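Japanin (Rhipicephalus appendiculatus, PDB 4BOE) binds cholesterol in its lipocalin pocket and, as a secreted tick salivary protein, modulates host immunity by blocking dendritic cell differentiation from monocytes. Local coordinates at the glycan on Asn131. Coordinates in Å, arbitrary orientation; residue numbers count along the deposited sequence, not the author numbering.

The glycan on Asn131. Residues 126, 128, 131-132, 135. With NAG (2-acetamido-2-deoxy-beta-D-glucopyranose), chain B; NAG (2-acetamido-2-deoxy-beta-D-glucopyranose), chain C; MAN (alpha-D-mannopyranose), chain D; FUC (alpha-L-fucopyranose), chain E.
Tyr135 lays one face of its phenol ring against the first N-acetylglucosamine, NAG (chain B), in a CH-pi contact. C5 of this sugar sits over the middle of the ring, 3.6 Å from its centroid, while the ring oxygen O5 lies over CD1 on the same face and the exocyclic C6 packs over CG at 3.6 Å. Chi1 of -86° and chi2 of 86° place the ring along the sugar, with its far edge reaching the second NAG (chain C), whose acetamide methyl C8 is 3.9 Å from CE2.

This sugar is joined to Asn131, one turn earlier on helix 128-137, by a 1.4 Å N-glycosidic bond from the side-chain amide ND2 to C1. Asn131 CG is anti to the backbone N (chi1 -174°), which carries the amide out from the helix and sets the sugar against the face of the Tyr135 ring. Asn-Arg-Thr forms the N-glycosylation sequon.

Fucose, linked to O6 of the first sugar, bends back toward the helix. Its methyl C6 lies 4.1 Å from Tyr135 CB, and Arg132, extended from CG to NE, brings its guanidinium NH1 to 3.9 Å from FUC C4. Ile126 O borders the acetamide methyl C8 of the first sugar.

Beyond the covalent link, no protein N or O lies within hydrogen-bonding reach, so carbon packing and the CH-pi contact hold the glycan. Within the chitobiose, O3 of the first sugar donates a 3.3 Å hydrogen bond to O5 of the second, which may restrict rotation about their linkage. The mannose is poorly ordered and untouched by protein. The site displays a core-fucosylated N-glycan on this secreted lipocalin, with Tyr135 probably steadying the first sugar and Arg132 bordering the fucose.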
loop_
_atom_site.group_PDB
_atom_site.type_symbol
_atom_site.label_atom_id
_atom_site.label_comp_id
_atom_site.label_asym_id
_atom_site.label_seq_id
_atom_site.Cartn_x
_atom_site.Cartn_y
_atom_site.Cartn_z
ATOM N N ILE A 126 -7.438 -9.845 -9.204
ATOM C CA ILE A 126 -6.060 -9.480 -9.514
ATOM C C ILE A 126 -5.731 -10.118 -10.862
ATOM O O ILE A 126 -5.926 -11.312 -10.994
ATOM C CB ILE A 126 -5.088 -9.997 -8.398
ATOM C CG1 ILE A 126 -5.483 -9.466 -6.965
ATOM C CG2 ILE A 126 -3.634 -9.638 -8.726
ATOM C CD1 ILE A 126 -5.336 -8.001 -6.746
ATOM N N GLU A 128 -3.747 -12.200 -13.662
ATOM C CA GLU A 128 -2.813 -13.334 -13.512
ATOM C C GLU A 128 -1.344 -12.925 -13.582
ATOM O O GLU A 128 -0.519 -13.473 -12.854
ATOM C CB GLU A 128 -3.054 -14.430 -14.579
ATOM C CG GLU A 128 -4.166 -15.407 -14.229
ATOM C CD GLU A 128 -4.404 -16.509 -15.249
ATOM O OE1 GLU A 128 -3.656 -16.572 -16.255
ATOM O OE2 GLU A 128 -5.341 -17.315 -15.037
ATOM N N ASN A 131 -0.341 -11.154 -10.300
ATOM C CA ASN A 131 -0.367 -12.200 -9.275
ATOM C C ASN A 131 0.878 -13.085 -9.385
ATOM O O ASN A 131 1.525 -13.377 -8.385
ATOM C CB ASN A 131 -1.658 -13.049 -9.427
ATOM C CG ASN A 131 -1.794 -14.031 -8.326
ATOM O OD1 ASN A 131 -1.745 -13.648 -7.154
ATOM N ND2 ASN A 131 -1.897 -15.312 -8.654
ATOM N N ARG A 132 1.226 -13.476 -10.615
ATOM C CA ARG A 132 2.423 -14.258 -10.882
ATOM C C ARG A 132 3.691 -13.492 -10.452
ATOM O O ARG A 132 4.513 -14.041 -9.721
ATOM C CB ARG A 132 2.468 -14.688 -12.374
ATOM C CG ARG A 132 3.727 -15.457 -12.731
ATOM C CD ARG A 132 3.659 -15.985 -14.138
ATOM N NE ARG A 132 4.868 -16.719 -14.487
ATOM C CZ ARG A 132 5.190 -17.939 -14.050
ATOM N NH1 ARG A 132 4.380 -18.601 -13.230
ATOM N NH2 ARG A 132 6.324 -18.504 -14.432
ATOM N N TYR A 135 3.871 -13.419 -6.559
ATOM C CA TYR A 135 4.290 -14.714 -6.012
ATOM C C TYR A 135 5.742 -15.091 -6.367
ATOM O O TYR A 135 6.381 -15.816 -5.622
ATOM C CB TYR A 135 3.316 -15.835 -6.397
ATOM C CG TYR A 135 2.160 -15.940 -5.442
ATOM C CD1 TYR A 135 1.025 -15.170 -5.611
ATOM C CD2 TYR A 135 2.240 -16.743 -4.311
ATOM C CE1 TYR A 135 -0.023 -15.215 -4.704
ATOM C CE2 TYR A 135 1.178 -16.834 -3.414
ATOM C CZ TYR A 135 0.054 -16.048 -3.602
ATOM O OH TYR A 135 -0.992 -16.099 -2.719
HETATM C C1 NAG B . -2.042 -16.348 -7.675
HETATM C C2 NAG B . -3.300 -17.182 -7.913
HETATM C C3 NAG B . -3.368 -18.249 -6.820
HETATM C C4 NAG B . -2.090 -19.080 -6.822
HETATM C C5 NAG B . -0.887 -18.160 -6.641
HETATM C C6 NAG B . 0.441 -18.870 -6.696
HETATM C C7 NAG B . -5.032 -15.774 -8.991
HETATM C C8 NAG B . -6.067 -14.720 -8.737
HETATM N N2 NAG B . -4.490 -16.344 -7.890
HETATM O O3 NAG B . -4.507 -19.065 -7.059
HETATM O O4 NAG B . -2.112 -20.043 -5.770
HETATM O O5 NAG B . -0.876 -17.164 -7.677
HETATM O O6 NAG B . 0.488 -19.818 -7.759
HETATM O O7 NAG B . -4.665 -16.061 -10.131
HETATM C C1 NAG C . -1.926 -21.418 -6.092
HETATM C C2 NAG C . -1.575 -22.162 -4.808
HETATM C C3 NAG C . -1.464 -23.664 -5.077
HETATM C C4 NAG C . -2.739 -24.184 -5.735
HETATM C C5 NAG C . -3.015 -23.370 -6.996
HETATM C C6 NAG C . -4.309 -23.734 -7.685
HETATM C C7 NAG C . -0.271 -20.836 -3.195
HETATM C C8 NAG C . 1.091 -20.632 -2.605
HETATM N N2 NAG C . -0.330 -21.651 -4.252
HETATM O O3 NAG C . -1.231 -24.334 -3.843
HETATM O O4 NAG C . -2.596 -25.568 -6.062
HETATM O O5 NAG C . -3.111 -21.976 -6.660
HETATM O O6 NAG C . -5.430 -23.254 -6.963
HETATM O O7 NAG C . -1.266 -20.288 -2.735
HETATM C C1 MAN D . -3.085 -26.542 -5.139
HETATM C C2 MAN D . -1.948 -27.481 -4.712
HETATM C C3 MAN D . -1.666 -28.546 -5.767
HETATM C C4 MAN D . -2.943 -29.274 -6.165
HETATM C C5 MAN D . -3.980 -28.264 -6.651
HETATM C C6 MAN D . -5.323 -28.895 -6.950
HETATM O O2 MAN D . -2.260 -28.088 -3.461
HETATM O O3 MAN D . -0.704 -29.479 -5.276
HETATM O O4 MAN D . -2.658 -30.217 -7.193
HETATM O O5 MAN D . -4.219 -27.277 -5.632
HETATM O O6 MAN D . -5.235 -29.940 -7.915
HETATM C C1 FUC E . 1.534 -20.755 -7.664
HETATM C C2 FUC E . 1.333 -21.819 -8.761
HETATM C C3 FUC E . 1.559 -21.212 -10.142
HETATM C C4 FUC E . 2.921 -20.530 -10.223
HETATM C C5 FUC E . 3.010 -19.472 -9.123
HETATM C C6 FUC E . 4.347 -18.771 -9.063
HETATM O O2 FUC E . 0.026 -22.379 -8.677
HETATM O O3 FUC E . 1.466 -22.218 -11.142
HETATM O O4 FUC E . 3.949 -21.507 -10.079
HETATM O O5 FUC E . 2.797 -20.099 -7.841
#